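Local coordinates for EchA16_2 (Mycobacterium avium subsp. paratuberculosis, PDB 3QYR), which probably catalyses the reversible hydration of 2-enoyl-CoA thioesters to 3-hydroxyacyl-CoA and belongs to the enoyl-CoA hydratase/isomerase (crotonase) family, at residues A[19-24]-A[41-46]; A[56-59]-A[64-67]. One frame throughout, in Å; residues are numbered along the deposited sequence.

Interaction 1: A[19-24]-A[41-46]; sequences RTLTLN and FGALAD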
ATOM      1  N   ARG A  19       9.542  27.188 -21.496  1.00 12.93           N
ATOM      2  CA  ARG A  19      10.893  26.780 -21.932  1.00 12.52           C
ATOM      3  C   ARG A  19      10.844  25.474 -22.690  1.00 11.63           C
ATOM      4  O   ARG A  19      10.327  24.479 -22.188  1.00 10.37           O
ATOM      5  CB  ARG A  19      11.825  26.630 -20.738  1.00 12.51           C
ATOM      6  CG  ARG A  19      13.166  25.989 -21.075  1.00 13.44           C
ATOM      7  CD  ARG A  19      14.194  26.199 -19.993  1.00 13.13           C
ATOM      8  NE  ARG A  19      14.384  27.627 -19.790  1.00 15.79           N
ATOM      9  CZ  ARG A  19      14.958  28.171 -18.724  1.00 15.61           C
ATOM     10  NH1 ARG A  19      15.424  27.402 -17.762  1.00 15.03           N
ATOM     11  NH2 ARG A  19      15.061  29.501 -18.622  1.00 16.14           N
ATOM     12  N   THR A  20      11.402  25.477 -23.897  1.00 11.79           N
ATOM     13  CA  THR A  20      11.401  24.276 -24.747  1.00 11.50           C
ATOM     14  C   THR A  20      12.793  23.713 -24.768  1.00 11.26           C
ATOM     15  O   THR A  20      13.726  24.439 -25.080  1.00 11.94           O
ATOM     16  CB  THR A  20      10.963  24.573 -26.220  1.00 11.34           C
ATOM     17  OG1 THR A  20       9.659  25.178 -26.245  1.00 11.36           O
ATOM     18  CG2 THR A  20      10.976  23.311 -27.043  1.00  9.31           C
ATOM     19  N   LEU A  21      12.917  22.432 -24.437  1.00 10.94           N
ATOM     20  CA  LEU A  21      14.190  21.715 -24.430  1.00 11.33           C
ATOM     21  C   LEU A  21      14.220  20.687 -25.582  1.00 11.10           C
ATOM     22  O   LEU A  21      13.489  19.701 -25.572  1.00 10.68           O
ATOM     23  CB  LEU A  21      14.414  21.000 -23.083  1.00 10.64           C
ATOM     24  CG  LEU A  21      14.448  21.802 -21.764  1.00 11.64           C
ATOM     25  CD1 LEU A  21      14.474  20.858 -20.519  1.00  9.88           C
ATOM     26  CD2 LEU A  21      15.610  22.814 -21.694  1.00  8.66           C
ATOM     27  N   THR A  22      15.096  20.905 -26.554  1.00 11.60           N
ATOM     28  CA  THR A  22      15.145  20.055 -27.745  1.00 11.39           C
ATOM     29  C   THR A  22      16.394  19.214 -27.736  1.00 11.19           C
ATOM     30  O   THR A  22      17.488  19.766 -27.870  1.00 10.64           O
ATOM     31  CB  THR A  22      15.108  20.888 -29.036  1.00 11.42           C
ATOM     32  OG1 THR A  22      13.970  21.753 -29.010  1.00 10.84           O
ATOM     33  CG2 THR A  22      14.984  19.983 -30.234  1.00 11.36           C
ATOM     34  N   LEU A  23      16.224  17.892 -27.573  1.00 11.40           N
ATOM     35  CA  LEU A  23      17.346  16.929 -27.691  1.00 11.72           C
ATOM     36  C   LEU A  23      17.874  17.091 -29.114  1.00 12.37           C
ATOM     37  O   LEU A  23      17.103  16.997 -30.068  1.00 13.28           O
ATOM     38  CB  LEU A  23      16.893  15.470 -27.432  1.00 11.40           C
ATOM     39  CG  LEU A  23      16.231  15.043 -26.087  1.00 10.46           C
ATOM     40  CD1 LEU A  23      15.571  13.688 -26.200  1.00  6.82           C
ATOM     41  CD2 LEU A  23      17.196  15.022 -24.896  1.00  7.13           C
ATOM     42  N   ASN A  24      19.157  17.372 -29.275  1.00 13.04           N
ATOM     43  CA  ASN A  24      19.666  17.849 -30.566  1.00 13.59           C
ATOM     44  C   ASN A  24      20.951  17.150 -31.031  1.00 14.38           C
ATOM     45  O   ASN A  24      22.008  17.769 -31.182  1.00 13.80           O
ATOM     46  CB  ASN A  24      19.872  19.353 -30.506  1.00 13.56           C
ATOM     47  CG  ASN A  24      20.061  19.974 -31.874  1.00 13.77           C
ATOM     48  OD1 ASN A  24      19.295  19.707 -32.799  1.00 15.04           O
ATOM     49  ND2 ASN A  24      21.079  20.821 -32.008  1.00 11.25           N
ATOM     50  N   PHE A  41      19.102  16.495 -17.944  1.00 15.07           N
ATOM     51  CA  PHE A  41      18.678  16.458 -16.542  1.00 15.51           C
ATOM     52  C   PHE A  41      19.026  17.749 -15.803  1.00 15.22           C
ATOM     53  O   PHE A  41      18.222  18.246 -15.008  1.00 14.93           O
ATOM     54  CB  PHE A  41      19.225  15.225 -15.826  1.00 15.23           C
ATOM     55  CG  PHE A  41      18.651  13.931 -16.349  1.00 15.46           C
ATOM     56  CD1 PHE A  41      17.299  13.680 -16.262  1.00 16.72           C
ATOM     57  CD2 PHE A  41      19.459  12.973 -16.931  1.00 15.48           C
ATOM     58  CE1 PHE A  41      16.764  12.505 -16.719  1.00 15.41           C
ATOM     59  CE2 PHE A  41      18.944  11.808 -17.400  1.00 15.01           C
ATOM     60  CZ  PHE A  41      17.585  11.564 -17.289  1.00 16.24           C
ATOM     61  N   GLY A  42      20.189  18.310 -16.101  1.00 15.28           N
ATOM     62  CA  GLY A  42      20.589  19.596 -15.520  1.00 15.76           C
ATOM     63  C   GLY A  42      19.585  20.680 -15.894  1.00 15.72           C
ATOM     64  O   GLY A  42      19.158  21.458 -15.038  1.00 15.65           O
ATOM     65  N   ALA A  43      19.179  20.698 -17.168  1.00 15.32           N
ATOM     66  CA  ALA A  43      18.197  21.674 -17.658  1.00 15.19           C
ATOM     67  C   ALA A  43      16.817  21.531 -17.001  1.00 14.87           C
ATOM     68  O   ALA A  43      16.135  22.523 -16.777  1.00 14.94           O
ATOM     69  CB  ALA A  43      18.075  21.598 -19.170  1.00 14.19           C
ATOM     70  N   LEU A  44      16.388  20.317 -16.708  1.00 15.06           N
ATOM     71  CA  LEU A  44      15.110  20.164 -16.009  1.00 15.52           C
ATOM     72  C   LEU A  44      15.250  20.765 -14.589  1.00 16.16           C
ATOM     73  O   LEU A  44      14.378  21.483 -14.099  1.00 15.47           O
ATOM     74  CB  LEU A  44      14.653  18.704 -15.977  1.00 15.03           C
ATOM     75  CG  LEU A  44      14.094  18.065 -17.275  1.00 14.91           C
ATOM     76  CD1 LEU A  44      13.790  16.589 -16.995  1.00 14.51           C
ATOM     77  CD2 LEU A  44      12.844  18.734 -17.815  1.00 12.74           C
ATOM     78  N   ALA A  45      16.387  20.514 -13.962  1.00 16.97           N
ATOM     79  CA  ALA A  45      16.602  20.989 -12.623  1.00 17.91           C
ATOM     80  C   ALA A  45      16.503  22.492 -12.613  1.00 18.89           C
ATOM     81  O   ALA A  45      15.717  23.027 -11.842  1.00 20.16           O
ATOM     82  CB  ALA A  45      17.949  20.518 -12.065  1.00 17.64           C
ATOM     83  N   ASP A  46      17.279  23.159 -13.467  1.00 19.49           N
ATOM     84  CA  ASP A  46      17.285  24.618 -13.554  1.00 20.67           C
ATOM     85  C   ASP A  46      15.880  25.215 -13.763  1.00 19.90           C
ATOM     86  O   ASP A  46      15.530  26.199 -13.123  1.00 19.97           O
ATOM     87  CB  ASP A  46      18.228  25.084 -14.696  1.00 21.54           C
ATOM     88  CG  ASP A  46      19.694  24.707 -14.441  1.00 24.53           C
ATOM     89  OD1 ASP A  46      20.012  24.374 -13.280  1.00 28.23           O
ATOM     90  OD2 ASP A  46      20.534  24.732 -15.385  1.00 27.76           O
TER
HETATM   91  O   HOH W   1      16.463  25.028 -18.129  1.00 15.53           O

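Interaction 2: A[56-59]-A[64-67]; sequences VIIT and VFCA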
ATOM      1  N   VAL A  56       7.377  23.563 -19.050  1.00  9.83           N
ATOM      2  CA  VAL A  56       8.487  23.018 -19.831  1.00  9.62           C
ATOM      3  C   VAL A  56       7.933  22.107 -20.930  1.00  9.92           C
ATOM      4  O   VAL A  56       6.976  21.368 -20.698  1.00  9.45           O
ATOM      5  CB  VAL A  56       9.473  22.205 -18.949  1.00  9.83           C
ATOM      6  CG1 VAL A  56      10.478  21.446 -19.827  1.00  8.32           C
ATOM      7  CG2 VAL A  56      10.195  23.117 -17.959  1.00  8.46           C
ATOM      8  N   ILE A  57       8.513  22.183 -22.127  1.00  9.66           N
ATOM      9  CA  ILE A  57       8.149  21.296 -23.223  1.00  9.78           C
ATOM     10  C   ILE A  57       9.418  20.560 -23.611  1.00 10.05           C
ATOM     11  O   ILE A  57      10.418  21.212 -23.832  1.00 10.10           O
ATOM     12  CB  ILE A  57       7.655  22.068 -24.487  1.00 10.11           C
ATOM     13  CG1 ILE A  57       6.289  22.717 -24.251  1.00  9.69           C
ATOM     14  CG2 ILE A  57       7.603  21.138 -25.715  1.00  8.26           C
ATOM     15  CD1 ILE A  57       5.801  23.611 -25.412  1.00  6.57           C
ATOM     16  N   ILE A  58       9.389  19.229 -23.715  1.00  9.97           N
ATOM     17  CA  ILE A  58      10.548  18.513 -24.220  1.00  9.82           C
ATOM     18  C   ILE A  58      10.188  17.892 -25.548  1.00 10.33           C
ATOM     19  O   ILE A  58       9.046  17.506 -25.759  1.00 10.60           O
ATOM     20  CB  ILE A  58      11.137  17.469 -23.223  1.00 10.15           C
ATOM     21  CG1 ILE A  58      10.302  16.187 -23.123  1.00  9.76           C
ATOM     22  CG2 ILE A  58      11.387  18.121 -21.835  1.00  8.47           C
ATOM     23  CD1 ILE A  58      10.972  15.113 -22.169  1.00  6.45           C
ATOM     24  N   THR A  59      11.153  17.875 -26.465  1.00 10.78           N
ATOM     25  CA  THR A  59      10.945  17.356 -27.812  1.00 10.63           C
ATOM     26  C   THR A  59      12.305  17.005 -28.368  1.00 10.72           C
ATOM     27  O   THR A  59      13.327  17.232 -27.691  1.00 10.37           O
ATOM     28  CB  THR A  59      10.240  18.392 -28.745  1.00 11.21           C
ATOM     29  OG1 THR A  59       9.792  17.739 -29.945  1.00 11.66           O
ATOM     30  CG2 THR A  59      11.162  19.537 -29.098  1.00  8.99           C
ATOM     31  N   VAL A  64      13.837  11.614 -35.134  1.00 14.47           N
ATOM     32  CA  VAL A  64      13.593  10.751 -33.975  1.00 14.02           C
ATOM     33  C   VAL A  64      13.369  11.656 -32.796  1.00 14.36           C
ATOM     34  O   VAL A  64      13.902  12.762 -32.766  1.00 15.46           O
ATOM     35  CB  VAL A  64      14.798   9.817 -33.756  1.00 15.07           C
ATOM     36  CG1 VAL A  64      14.767   9.086 -32.408  1.00 13.13           C
ATOM     37  CG2 VAL A  64      14.907   8.798 -34.973  1.00 14.55           C
ATOM     38  N   PHE A  65      12.519  11.244 -31.857  1.00 13.77           N
ATOM     39  CA  PHE A  65      12.414  11.944 -30.584  1.00 12.70           C
ATOM     40  C   PHE A  65      13.630  11.615 -29.780  1.00 12.60           C
ATOM     41  O   PHE A  65      14.378  12.524 -29.401  1.00 11.41           O
ATOM     42  CB  PHE A  65      11.182  11.494 -29.785  1.00 13.16           C
ATOM     43  CG  PHE A  65      11.162  11.978 -28.347  1.00 11.98           C
ATOM     44  CD1 PHE A  65      11.182  13.344 -28.051  1.00 11.36           C
ATOM     45  CD2 PHE A  65      11.082  11.072 -27.296  1.00 10.70           C
ATOM     46  CE1 PHE A  65      11.133  13.789 -26.716  1.00 10.73           C
ATOM     47  CE2 PHE A  65      11.038  11.509 -25.974  1.00 10.76           C
ATOM     48  CZ  PHE A  65      11.079  12.864 -25.677  1.00 10.35           C
ATOM     49  N   CYS A  66      13.798  10.311 -29.508  1.00 12.27           N
ATOM     50  CA  CYS A  66      14.954   9.824 -28.793  1.00 12.51           C
ATOM     51  C   CYS A  66      15.153   8.314 -28.937  1.00 13.61           C
ATOM     52  O   CYS A  66      14.326   7.530 -28.433  1.00 13.90           O
ATOM     53  CB  CYS A  66      14.825  10.172 -27.310  1.00 12.36           C
ATOM     54  SG  CYS A  66      16.236   9.578 -26.354  1.00 10.16           S
ATOM     55  N   ALA A  67      16.268   7.902 -29.556  1.00 13.91           N
ATOM     56  CA  ALA A  67      16.574   6.463 -29.788  1.00 14.77           C
ATOM     57  C   ALA A  67      16.997   5.635 -28.532  1.00 15.39           C
ATOM     58  O   ALA A  67      17.289   4.460 -28.634  1.00 15.08           O
ATOM     59  CB  ALA A  67      17.653   6.305 -30.926  1.00 13.96           C
TER

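Interaction 1: A[19-24]-A[41-46]
Leu21 of strand 18-23 packs directly on Ala43 and Leu44 of helix 34-49. Ahead of it on the strand, Arg19 reaches the helix through water alone: its NH1 donates to the water at 2.6 Å, and the water in turn donates to the carbonyl O of Ala43, 2.9 Å away. The side chain runs out from the strand with CG anti to the backbone N (chi1 170°), and its guanidinium is held at other points as well, NE by the hydroxyl of Thr14 and NH2 by a salt bridge to Asp50. Asp46, a turn further along the helix, adds a more distant opposite charge, its OD2 lying 6.2 Å from Arg19 NH1, which may contribute a weak attraction without a direct bond. Two residues on, Leu21 uses both of its methyls. CD2 rests on Ala43 CB at 3.7 Å, while CD1 reaches past that methyl to touch Leu44 CD2 at 3.8 Å. The small Ala43 thus sits under the fork of the leucine. Leu44 leaves its backbone heading away from the strand, yet its CD2 branch turns back to meet Leu21, the two side chains slanting across each other. Leu23, on the same side of the strand as Leu21, packs on Leu36 and Phe40, earlier in the helix. Strand 18-23 and helix 34-49 are the first two members of a right-handed beta-alpha-beta unit completed by strand 55-60, and this apolar layer between helix and sheet belongs to the N-terminal core of the crotonase fold.

Interaction 2: A[56-59]-A[64-67]
Phe65 meets the end of strand 55-60 with the rim of its ring, not a face. The closest approach is CE1 to the backbone CA of Thr59, 3.7 Å apart, and that CA lies in the plane of the ring. CD1 of the same ring edge stands 3.8 Å from the carbonyl carbon of Thr59, so the aromatic side chain lies against the strand backbone, while the side chain of Thr59 sets off in the other direction. There its OG1 is hydrogen-bonded to the carbonyl O of Ala97 on the adjoining strand 94-98.

The second point of contact is at the far end of the ring, where CZ comes within 4.2 Å of Ile58 CD1. This methyl also arrives near the ring plane, and the two side chains are inclined to one another. Segment 64-67, which ends in Cys66 and Ala67, probably matches the loop that in crotonase-family enzymes follows this strand, borders the acyl-CoA site and gives a backbone N-H to the oxyanion hole. Ile58 places CG1 between its backbone N and carbonyl carbon (chi1 76°); from there the chain extends fully, with chi2 at 177°, and carries CD1 to the ring. For Phe65, CG is anti to the backbone N (chi1 169°), which sends the ring back from the loop to the strand.

Phe65 is buried where the loop turns back on the sheet, and it also touches Ile98 and Asn99. Its carbonyl O accepts a hydrogen bond from Asn30 ND2, and the carbonyl O of Val64 accepts one from Asn99 ND2. Ile58, for its part, packs on Phe40 of helix 34-49 and on Val94 of the neighbouring strand.

In the fold
The two interactions follow one another along the chain, interaction 1 closing at helix 34-49 before strand 55-60 opens interaction 2, and their centres are about 10 Å apart. Strands 18-23 and 55-60 are parallel neighbours in the six-stranded mixed sheet, and they are joined by the backbone hydrogen bonds Leu21 N to Ile57 O (2.8 Å) and Ile57 N to Arg19 O (2.9 Å). Side chains add to the junction, Thr22 packing on Thr59 and Leu23 on the carbonyl of Phe65. Interaction 1 packs a helix on the sheet, and interaction 2 seats against the same sheet a loop that probably borders the acyl-CoA site.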